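Local atomic coordinates of EAL domain protein (Vibrio cholerae serotype O1, PDB entry 6IJ2), a protein that hydrolyses cyclic dinucleotides, c-di-GMP and cGAMP, as a stand-alone EAL-domain phosphodiesterase, held here with the linear product 5'-pGpG and calcium ions. Residues A[125-130]-A[153-159]; A[145-149]-A[173-177]; A[76-80]-A[92-96]. The protein carries 1 engineered substitution. All coordinates share one frame; numbering follows the deposited sequence.

In the fold
The EAL domain is a variant of the TIM barrel, and the three contacts sample how its sheet, outer helices and metal-binding strand ends are joined. Contact 3 comes first along the chain, packing helix 68-85 on strand 91-96. That strand neighbours strand 125-129, which in contact 1 pairs with strand 154-160. Contact 2 interlocks with contact 1 in sequence: helix 139-151, which connects the two strands of contact 1, meets the loop before strand 177-180. The centres of contacts 1 and 2 lie about 8 Å apart, those of 1 and 3 about 11 Å, those of 2 and 3 about 17 Å. Contacts 1 and 3 supply ligands to one shared calcium ion beside the nucleotide.

Contact 1 (A[125-130]-A[153-159]). With CA (calcium ion), chain I; CA (calcium ion), chain L; CA (calcium ion), chain J; CA (calcium ion), chain K.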
loop_
_atom_site.group_PDB
_atom_site.type_symbol
_atom_site.label_atom_id
_atom_site.label_comp_id
_atom_site.label_asym_id
_atom_site.label_seq_id
_atom_site.Cartn_x
_atom_site.Cartn_y
_atom_site.Cartn_z
ATOM N N ILE A 125 0.706 4.513 -26.444
ATOM C CA ILE A 125 1.724 3.987 -25.537
ATOM C C ILE A 125 1.299 4.292 -24.104
ATOM O O ILE A 125 1.003 5.446 -23.767
ATOM C CB ILE A 125 3.115 4.570 -25.853
ATOM C CG1 ILE A 125 3.566 4.145 -27.252
ATOM C CG2 ILE A 125 4.147 4.126 -24.801
ATOM C CD1 ILE A 125 4.829 4.851 -27.730
ATOM N N MET A 126 1.254 3.258 -23.269
ATOM C CA MET A 126 0.894 3.387 -21.853
ATOM C C MET A 126 2.094 2.991 -21.017
ATOM O O MET A 126 2.730 1.974 -21.294
ATOM C CB MET A 126 -0.300 2.520 -21.478
ATOM C CG MET A 126 -0.682 2.634 -19.995
ATOM S SD MET A 126 -2.331 2.051 -19.572
ATOM C CE MET A 126 -2.157 0.274 -19.691
ATOM N N PHE A 127 2.413 3.797 -20.008
ATOM C CA PHE A 127 3.506 3.482 -19.098
ATOM C C PHE A 127 2.932 3.033 -17.766
ATOM O O PHE A 127 2.072 3.711 -17.198
ATOM C CB PHE A 127 4.439 4.680 -18.916
ATOM C CG PHE A 127 5.419 4.841 -20.044
ATOM C CD1 PHE A 127 6.542 4.030 -20.107
ATOM C CD2 PHE A 127 5.205 5.764 -21.060
ATOM C CE1 PHE A 127 7.433 4.149 -21.154
ATOM C CE2 PHE A 127 6.104 5.892 -22.101
ATOM C CZ PHE A 127 7.207 5.085 -22.157
ATOM N N GLU A 128 3.403 1.888 -17.281
ATOM C CA GLU A 128 2.971 1.340 -15.998
ATOM C C GLU A 128 3.991 1.686 -14.927
ATOM O O GLU A 128 5.186 1.414 -15.088
ATOM C CB GLU A 128 2.786 -0.176 -16.083
ATOM C CG GLU A 128 1.906 -0.581 -17.248
ATOM C CD GLU A 128 1.592 -2.056 -17.266
ATOM O OE1 GLU A 128 0.831 -2.475 -18.157
ATOM O OE2 GLU A 128 2.098 -2.794 -16.388
ATOM N N PHE A 129 3.513 2.267 -13.831
ATOM C CA PHE A 129 4.375 2.867 -12.821
ATOM C C PHE A 129 4.395 1.988 -11.576
ATOM O O PHE A 129 3.338 1.677 -11.012
ATOM C CB PHE A 129 3.905 4.283 -12.483
ATOM C CG PHE A 129 4.263 5.303 -13.533
ATOM C CD1 PHE A 129 3.448 5.489 -14.636
ATOM C CD2 PHE A 129 5.403 6.081 -13.407
ATOM C CE1 PHE A 129 3.763 6.423 -15.612
ATOM C CE2 PHE A 129 5.731 7.019 -14.379
ATOM C CZ PHE A 129 4.909 7.190 -15.485
ATOM N N THR A 130 5.595 1.578 -11.178
ATOM C CA THR A 130 5.861 0.886 -9.928
ATOM C C THR A 130 6.843 1.722 -9.120
ATOM O O THR A 130 7.820 2.244 -9.666
ATOM C CB THR A 130 6.459 -0.514 -10.156
ATOM O OG1 THR A 130 5.574 -1.309 -10.955
ATOM C CG2 THR A 130 6.688 -1.217 -8.821
ATOM N N PHE A 153 1.049 10.465 -23.429
ATOM C CA PHE A 153 1.091 9.066 -23.018
ATOM C C PHE A 153 -0.104 8.709 -22.144
ATOM O O PHE A 153 -0.637 9.544 -21.411
ATOM C CB PHE A 153 2.381 8.775 -22.246
ATOM C CG PHE A 153 3.605 8.841 -23.094
ATOM C CD1 PHE A 153 3.870 7.843 -24.020
ATOM C CD2 PHE A 153 4.484 9.907 -22.993
ATOM C CE1 PHE A 153 4.994 7.898 -24.824
ATOM C CE2 PHE A 153 5.611 9.974 -23.808
ATOM C CZ PHE A 153 5.869 8.968 -24.717
ATOM N N GLN A 154 -0.530 7.451 -22.237
ATOM C CA GLN A 154 -1.404 6.880 -21.227
ATOM C C GLN A 154 -0.554 6.422 -20.041
ATOM O O GLN A 154 0.633 6.121 -20.193
ATOM C CB GLN A 154 -2.204 5.710 -21.806
ATOM C CG GLN A 154 -3.244 6.128 -22.848
ATOM C CD GLN A 154 -4.417 6.865 -22.221
ATOM O OE1 GLN A 154 -5.112 6.327 -21.360
ATOM N NE2 GLN A 154 -4.626 8.105 -22.636
ATOM N N THR A 155 -1.150 6.429 -18.851
ATOM C CA THR A 155 -0.449 6.059 -17.622
ATOM C C THR A 155 -1.281 5.096 -16.797
ATOM O O THR A 155 -2.517 5.145 -16.809
ATOM C CB THR A 155 -0.115 7.282 -16.756
ATOM O OG1 THR A 155 -1.334 7.883 -16.299
ATOM C CG2 THR A 155 0.688 8.303 -17.578
ATOM N N ALA A 156 -0.580 4.257 -16.023
ATOM C CA ALA A 156 -1.216 3.287 -15.141
ATOM C C ALA A 156 -0.412 3.115 -13.866
ATOM O O ALA A 156 0.824 3.124 -13.901
ATOM C CB ALA A 156 -1.361 1.911 -15.807
ATOM N N ILE A 157 -1.117 2.927 -12.752
ATOM C CA ILE A 157 -0.504 2.383 -11.540
ATOM C C ILE A 157 -0.468 0.865 -11.685
ATOM O O ILE A 157 -1.499 0.228 -11.895
ATOM C CB ILE A 157 -1.277 2.813 -10.283
ATOM C CG1 ILE A 157 -1.158 4.330 -10.111
ATOM C CG2 ILE A 157 -0.755 2.086 -9.050
ATOM C CD1 ILE A 157 -1.923 4.864 -8.954
ATOM N N ASP A 158 0.729 0.289 -11.617
ATOM C CA ASP A 158 0.917 -1.122 -11.956
ATOM C C ASP A 158 0.469 -2.057 -10.830
ATOM O O ASP A 158 -0.153 -3.099 -11.076
ATOM C CB ASP A 158 2.395 -1.339 -12.293
ATOM C CG ASP A 158 2.673 -2.643 -13.031
ATOM O OD1 ASP A 158 1.772 -3.487 -13.200
ATOM O OD2 ASP A 158 3.823 -2.799 -13.478
ATOM N N ASP A 159 0.763 -1.721 -9.590
ATOM C CA ASP A 159 0.703 -2.764 -8.585
ATOM C C ASP A 159 -0.217 -2.351 -7.462
ATOM O O ASP A 159 0.167 -2.375 -6.299
ATOM C CB ASP A 159 2.101 -3.082 -8.046
ATOM C CG ASP A 159 3.090 -3.503 -9.144
ATOM O OD1 ASP A 159 2.664 -3.862 -10.265
ATOM O OD2 ASP A 159 4.313 -3.488 -8.869
HETATM CA CA CA I . 1.045 -5.080 -11.652
HETATM CA CA CA L . 5.351 -4.080 -11.031
HETATM CA CA CA J . 3.297 -4.362 -15.259
HETATM CA CA CA K . 1.399 -1.094 -4.640
HETATM O O HOH W 1 6.038 -1.160 -13.548
HETATM O O HOH W 2 2.425 0.670 -8.505
HETATM O O HOH W 3 1.262 -6.001 -9.519
HETATM O O HOH W 4 1.546 -5.881 -15.289
HETATM O O HOH W 5 3.811 -1.061 -5.337
HETATM O O HOH W 6 1.073 0.915 -5.879
HETATM O O HOH W 7 7.660 -4.280 -11.615
#
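Phe153 receives the edge of Phe127 on one face of its ring: Phe127 CE2 comes within 3.5 Å of Phe153 CD1, toward the rim, and the planes stand 73° apart in a T-shaped pair. Ile125 runs alongside the same ring, its CG2 3.8 Å from Phe153 CD1. Beyond this aromatic corner the strands 125-129 and 154-157 run parallel, the two strands of a beta-alpha-beta unit whose crossover is helix 139-151. Ala156 sits in the middle of the pairing with both backbone polar atoms engaged. Its N donates to Phe127 O at 3.0 Å, while its O takes the N-H of Phe129 at 2.8 Å. The Ala156 methyl, CB, meets Met126 SD at 3.9 Å on the sheet face that also carries Glu128. Phe129 is on the other face, where Ile144 and Val145 of the crossover helix touch its ring, and Ala156 O lies at the ring edge. The last of five backbone bonds joining the segments, from Asp158 N to Phe129 O, holds Asp158 where the chain turns a corner. With CG anti to its backbone N (chi1 -164°), the Asp158 carboxylate swings toward Glu128 and is turned 77° from that acid's plane. Asp158 OD1 bridges the calcium ions of chain J and chain I; Asp158 OD2 also binds the former, as does Glu128 OE2 at 2.3 Å, while Ser93 and Lys179 hold Glu128 OE1. Asp159 OD1 shares the ion of chain I, Thr130 OG1 and the Asp159 carboxylate bind a further calcium, of chain L, and Glu45, Asn95 and Glu215 contribute other ligands. Glu128 OE2 and Asp158 OD1, only 3.3 Å apart, are probably tolerated because calcium lies between them. Calcium probably occupies the sites of the catalytic metals, spanned by a nucleotide phosphate, consistent with a two-metal mechanism.

Contact 2 (A[145-149]-A[173-177])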
loop_
_atom_site.group_PDB
_atom_site.type_symbol
_atom_site.label_atom_id
_atom_site.label_comp_id
_atom_site.label_asym_id
_atom_site.label_seq_id
_atom_site.Cartn_x
_atom_site.Cartn_y
_atom_site.Cartn_z
ATOM N N VAL A 145 4.475 11.275 -13.799
ATOM C CA VAL A 145 3.195 10.854 -14.361
ATOM C C VAL A 145 2.502 12.019 -15.052
ATOM O O VAL A 145 1.976 11.879 -16.162
ATOM C CB VAL A 145 2.312 10.240 -13.260
ATOM C CG1 VAL A 145 0.914 9.944 -13.789
ATOM C CG2 VAL A 145 2.958 8.984 -12.707
ATOM N N GLU A 146 2.494 13.191 -14.416
ATOM C CA GLU A 146 1.800 14.321 -15.025
ATOM C C GLU A 146 2.535 14.839 -16.258
ATOM O O GLU A 146 1.894 15.309 -17.206
ATOM C CB GLU A 146 1.589 15.420 -13.980
ATOM C CG GLU A 146 0.596 14.983 -12.901
ATOM C CD GLU A 146 0.288 16.055 -11.866
ATOM O OE1 GLU A 146 -0.634 15.833 -11.050
ATOM O OE2 GLU A 146 0.957 17.111 -11.865
ATOM N N TYR A 147 3.869 14.746 -16.275
ATOM C CA TYR A 147 4.614 15.121 -17.473
ATOM C C TYR A 147 4.302 14.178 -18.628
ATOM O O TYR A 147 4.099 14.622 -19.765
ATOM C CB TYR A 147 6.115 15.132 -17.187
ATOM C CG TYR A 147 6.959 15.402 -18.412
ATOM C CD1 TYR A 147 6.898 16.627 -19.061
ATOM C CD2 TYR A 147 7.821 14.436 -18.916
ATOM C CE1 TYR A 147 7.667 16.881 -20.181
ATOM C CE2 TYR A 147 8.603 14.683 -20.034
ATOM C CZ TYR A 147 8.517 15.906 -20.662
ATOM O OH TYR A 147 9.280 16.163 -21.777
ATOM N N TYR A 148 4.256 12.873 -18.354
ATOM C CA TYR A 148 3.943 11.913 -19.405
ATOM C C TYR A 148 2.528 12.116 -19.931
ATOM O O TYR A 148 2.295 12.041 -21.146
ATOM C CB TYR A 148 4.133 10.487 -18.886
ATOM C CG TYR A 148 5.575 10.033 -18.888
ATOM C CD1 TYR A 148 6.610 10.943 -18.729
ATOM C CD2 TYR A 148 5.902 8.699 -19.077
ATOM C CE1 TYR A 148 7.932 10.532 -18.735
ATOM C CE2 TYR A 148 7.220 8.280 -19.093
ATOM C CZ TYR A 148 8.232 9.199 -18.918
ATOM O OH TYR A 148 9.546 8.785 -18.934
ATOM N N LYS A 149 1.574 12.374 -19.032
ATOM C CA LYS A 149 0.220 12.721 -19.457
ATOM C C LYS A 149 0.230 13.932 -20.383
ATOM O O LYS A 149 -0.473 13.949 -21.401
ATOM C CB LYS A 149 -0.666 12.991 -18.241
ATOM C CG LYS A 149 -0.980 11.768 -17.400
ATOM C CD LYS A 149 -1.983 12.107 -16.310
ATOM C CE LYS A 149 -2.952 10.968 -16.086
ATOM N NZ LYS A 149 -4.227 11.451 -15.483
ATOM N N PHE A 173 -2.433 12.033 -7.107
ATOM C CA PHE A 173 -2.562 12.108 -8.560
ATOM C C PHE A 173 -3.322 10.888 -9.055
ATOM O O PHE A 173 -3.395 9.862 -8.381
ATOM C CB PHE A 173 -1.198 12.204 -9.261
ATOM C CG PHE A 173 -0.341 10.985 -9.103
ATOM C CD1 PHE A 173 0.477 10.838 -7.984
ATOM C CD2 PHE A 173 -0.339 9.990 -10.066
ATOM C CE1 PHE A 173 1.275 9.724 -7.840
ATOM C CE2 PHE A 173 0.453 8.872 -9.925
ATOM C CZ PHE A 173 1.263 8.741 -8.807
ATOM N N GLN A 174 -3.877 10.994 -10.261
ATOM C CA GLN A 174 -4.597 9.854 -10.795
ATOM C C GLN A 174 -4.070 9.528 -12.183
ATOM O O GLN A 174 -3.810 10.422 -12.988
ATOM C CB GLN A 174 -6.102 10.113 -10.828
ATOM C CG GLN A 174 -6.719 10.310 -9.447
ATOM C CD GLN A 174 -6.474 11.696 -8.878
ATOM O OE1 GLN A 174 -6.717 12.705 -9.548
ATOM N NE2 GLN A 174 -5.986 11.757 -7.634
ATOM N N THR A 175 -3.882 8.239 -12.433
ATOM C CA THR A 175 -3.521 7.742 -13.750
ATOM C C THR A 175 -4.777 7.429 -14.552
ATOM O O THR A 175 -5.900 7.471 -14.040
ATOM C CB THR A 175 -2.658 6.495 -13.597
ATOM O OG1 THR A 175 -3.267 5.647 -12.612
ATOM C CG2 THR A 175 -1.272 6.885 -13.091
ATOM N N ASN A 176 -4.577 7.125 -15.842
ATOM C CA ASN A 176 -5.690 6.671 -16.672
ATOM C C ASN A 176 -6.243 5.343 -16.180
ATOM O O ASN A 176 -7.465 5.142 -16.134
ATOM C CB ASN A 176 -5.229 6.522 -18.118
ATOM C CG ASN A 176 -4.718 7.812 -18.682
ATOM O OD1 ASN A 176 -3.515 7.994 -18.873
ATOM N ND2 ASN A 176 -5.630 8.741 -18.916
ATOM N N ILE A 177 -5.353 4.418 -15.853
ATOM C CA ILE A 177 -5.696 3.056 -15.479
ATOM C C ILE A 177 -5.035 2.726 -14.143
ATOM O O ILE A 177 -3.949 3.219 -13.825
ATOM C CB ILE A 177 -5.264 2.076 -16.600
ATOM C CG1 ILE A 177 -6.286 2.154 -17.750
ATOM C CG2 ILE A 177 -5.122 0.656 -16.093
ATOM C CD1 ILE A 177 -5.900 1.407 -19.001
#
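Val145 wedges its two methyls against Phe173 and Thr175. CG2 comes to 3.7 Å from Phe173 CE2, obliquely to the ring, and CG1, anti to the backbone N (chi1 173°), reaches Thr175 CG2 at 3.8 Å. Val145 crosses both partners at about a right angle, and one turn earlier in the same helix, Ile141 and Lys142 also touch Phe173. One turn further along, Lys149 stretches past this apolar patch, its chain bent at chi3, and NZ donates to the backbone O of Gln174 at 2.7 Å, with the ammonium tilted 26° from the carbonyl plane. Lys149 CE lies 4.0 Å from Thr175 CA, so the last methylene lies against the loop backbone while NZ makes one bond to it. In the TIM-barrel-like EAL fold, helix 139-151 lies outside the sheet, and residues 173-176 lead into strand 177-180; the contact therefore joins an outer helix to the approach of a neighbouring strand. That approach has its own ties: Thr175 OG1 donates to Ile177 O at 2.8 Å, from above the carbonyl plane, and Asn176 OD1 accepts the N-H of Thr155 on the adjacent strand. At the margin, Glu146 OE1 stands 4.1 Å from Phe173 CB, its carboxylate nearly perpendicular to the ring and paired in a salt bridge with Lys142. Gln174 faces away from the helix and packs on Val193 of the second subunit.

Contact 3 (A[76-80]-A[92-96]); sequences RVKAI and LSINF. With CA (calcium ion), chain J; nucleotides of chain B.
Arg76 sets one terminal nitrogen of its guanidinium over the middle of the Phe96 ring. NH2 is 3.2 Å from Phe96 CZ, and CZ of Arg76 lies 4.5 Å from the Phe96 ring centroid, 9° off the ring normal: a cation-pi contact over the ring face, with the guanidinium standing on edge, its plane 88° from the ring. The arginine spans the gap with its chain extended from CG to NE, and Phe96, CG anti to the backbone N (chi1 -166°), turns its ring into that path. Further along the same interface the meeting is apolar. Leu92 CD2 packs against Ile80 CG1 at 3.8 Å, crossing it at about a right angle, and against Ala79 O at 3.7 Å; Ala79 CB faces Ile94 CG1 at 4.3 Å. These residues seat helix 68-85 on strand 91-96, which runs nearly antiparallel to it, in one of the helix-on-sheet layers of a TIM-barrel-like fold. In the next shell, Thr111 accepts from Arg76 NH1 and Tyr148 OH bonds to NH2, fixing the rotation of the guanidinium, while Tyr102 meets the Phe96 ring in an edge-to-face pair. A water links the helix to the strand, donating to Asn95 O at 2.8 Å and accepting only weakly from Arg76 NE. Asn95, away from the helix, binds the calcium ion of chain J through OD1 at 2.4 Å and places its CB over one face of the guanine of G2 of chain B, near N1 and C2. The buried charge of Arg76 is thus probably stabilised by the pi face of Phe96, by two hydroxyl groups and by a long, weak ion pair of NE with Asp72, on a strand whose preceding residue, Asn95, binds the calcium and touches the nucleotide.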
loop_
_atom_site.group_PDB
_atom_site.type_symbol
_atom_site.label_atom_id
_atom_site.label_comp_id
_atom_site.label_asym_id
_atom_site.label_seq_id
_atom_site.Cartn_x
_atom_site.Cartn_y
_atom_site.Cartn_z
ATOM N N ARG A 76 12.307 0.407 -23.965
ATOM C CA ARG A 76 11.278 1.169 -24.658
ATOM C C ARG A 76 11.402 1.018 -26.164
ATOM O O ARG A 76 10.402 0.807 -26.853
ATOM C CB ARG A 76 11.363 2.635 -24.251
ATOM C CG ARG A 76 11.029 2.842 -22.775
ATOM C CD ARG A 76 11.177 4.282 -22.389
ATOM N NE ARG A 76 10.932 4.472 -20.970
ATOM C CZ ARG A 76 10.570 5.628 -20.432
ATOM N NH1 ARG A 76 10.401 6.689 -21.211
ATOM N NH2 ARG A 76 10.364 5.718 -19.124
ATOM N N VAL A 77 12.625 1.102 -26.690
ATOM C CA VAL A 77 12.826 1.055 -28.132
ATOM C C VAL A 77 12.532 -0.338 -28.679
ATOM O O VAL A 77 11.918 -0.484 -29.746
ATOM C CB VAL A 77 14.255 1.510 -28.479
ATOM C CG1 VAL A 77 14.518 1.312 -29.957
ATOM C CG2 VAL A 77 14.455 2.967 -28.093
ATOM N N LYS A 78 12.981 -1.381 -27.977
ATOM C CA LYS A 78 12.728 -2.747 -28.433
ATOM C C LYS A 78 11.240 -3.066 -28.427
ATOM O O LYS A 78 10.736 -3.728 -29.345
ATOM C CB LYS A 78 13.479 -3.744 -27.553
ATOM C CG LYS A 78 14.984 -3.715 -27.709
ATOM C CD LYS A 78 15.634 -4.625 -26.679
ATOM C CE LYS A 78 17.139 -4.706 -26.879
ATOM N NZ LYS A 78 17.509 -5.390 -28.148
ATOM N N ALA A 79 10.524 -2.617 -27.391
ATOM C CA ALA A 79 9.088 -2.872 -27.306
ATOM C C ALA A 79 8.344 -2.179 -28.438
ATOM O O ALA A 79 7.469 -2.773 -29.081
ATOM C CB ALA A 79 8.543 -2.402 -25.957
ATOM N N ILE A 80 8.682 -0.915 -28.695
ATOM C CA ILE A 80 8.032 -0.177 -29.773
ATOM C C ILE A 80 8.383 -0.782 -31.128
ATOM O O ILE A 80 7.515 -0.941 -31.997
ATOM C CB ILE A 80 8.411 1.315 -29.688
ATOM C CG1 ILE A 80 7.834 1.941 -28.412
ATOM C CG2 ILE A 80 7.969 2.078 -30.947
ATOM C CD1 ILE A 80 8.375 3.319 -28.112
ATOM N N LEU A 92 0.165 -0.256 -26.511
ATOM C CA LEU A 92 1.400 -0.876 -26.049
ATOM C C LEU A 92 1.695 -0.367 -24.637
ATOM O O LEU A 92 1.838 0.842 -24.426
ATOM C CB LEU A 92 2.552 -0.561 -27.008
ATOM C CG LEU A 92 3.938 -1.036 -26.560
ATOM C CD1 LEU A 92 3.982 -2.565 -26.471
ATOM C CD2 LEU A 92 5.056 -0.488 -27.414
ATOM N N SER A 93 1.789 -1.282 -23.676
ATOM C CA SER A 93 1.982 -0.922 -22.272
ATOM C C SER A 93 3.385 -1.329 -21.850
ATOM O O SER A 93 3.772 -2.488 -22.017
ATOM C CB SER A 93 0.941 -1.588 -21.385
ATOM O OG SER A 93 0.902 -0.979 -20.102
ATOM N N ILE A 94 4.143 -0.374 -21.318
ATOM C CA ILE A 94 5.556 -0.565 -21.014
ATOM C C ILE A 94 5.757 -0.343 -19.529
ATOM O O ILE A 94 5.217 0.611 -18.956
ATOM C CB ILE A 94 6.461 0.381 -21.825
ATOM C CG1 ILE A 94 6.245 0.139 -23.320
ATOM C CG2 ILE A 94 7.938 0.168 -21.470
ATOM C CD1 ILE A 94 6.817 1.236 -24.207
ATOM N N ASN A 95 6.530 -1.226 -18.911
ATOM C CA ASN A 95 6.832 -1.101 -17.491
ATOM C C ASN A 95 7.907 -0.044 -17.291
ATOM O O ASN A 95 8.953 -0.084 -17.944
ATOM C CB ASN A 95 7.305 -2.438 -16.923
ATOM C CG ASN A 95 6.187 -3.458 -16.819
ATOM O OD1 ASN A 95 5.377 -3.411 -15.894
ATOM N ND2 ASN A 95 6.138 -4.386 -17.766
ATOM N N PHE A 96 7.652 0.912 -16.407
ATOM C CA PHE A 96 8.607 1.985 -16.164
ATOM C C PHE A 96 9.498 1.555 -15.010
ATOM O O PHE A 96 9.031 1.428 -13.876
ATOM C CB PHE A 96 7.891 3.301 -15.868
ATOM C CG PHE A 96 8.779 4.527 -15.944
ATOM C CD1 PHE A 96 10.150 4.446 -15.732
ATOM C CD2 PHE A 96 8.233 5.766 -16.220
ATOM C CE1 PHE A 96 10.950 5.571 -15.786
ATOM C CE2 PHE A 96 9.029 6.896 -16.281
ATOM C CZ PHE A 96 10.388 6.797 -16.063
HETATM CA CA CA J . 3.297 -4.362 -15.259
ATOM P P G B 2 7.427 -11.640 -15.939
ATOM O OP1 G B 2 7.162 -11.379 -17.311
ATOM O OP2 G B 2 8.291 -12.715 -15.575
ATOM O "O5'" G B 2 7.977 -10.339 -15.238
ATOM C "C5'" G B 2 8.602 -10.379 -13.962
ATOM C "C4'" G B 2 8.828 -8.979 -13.465
ATOM O "O4'" G B 2 9.650 -8.266 -14.409
ATOM C "C3'" G B 2 7.568 -8.132 -13.282
ATOM O "O3'" G B 2 7.598 -7.384 -12.082
ATOM C "C2'" G B 2 7.632 -7.154 -14.445
ATOM O "O2'" G B 2 7.029 -5.907 -14.231
ATOM C "C1'" G B 2 9.136 -6.987 -14.607
ATOM N N9 G B 2 9.455 -6.570 -15.959
ATOM C C8 G B 2 9.209 -7.258 -17.117
ATOM N N7 G B 2 9.544 -6.597 -18.187
ATOM C C5 G B 2 10.016 -5.390 -17.706
ATOM C C6 G B 2 10.521 -4.263 -18.394
ATOM O O6 G B 2 10.633 -4.093 -19.602
ATOM N N1 G B 2 10.902 -3.258 -17.522
ATOM C C2 G B 2 10.799 -3.323 -16.159
ATOM N N2 G B 2 11.209 -2.247 -15.488
ATOM N N3 G B 2 10.347 -4.373 -15.503
ATOM C C4 G B 2 9.974 -5.362 -16.331
HETATM O O HOH W 8 10.665 1.662 -19.258
HETATM O O HOH W 4 1.546 -5.881 -15.289
#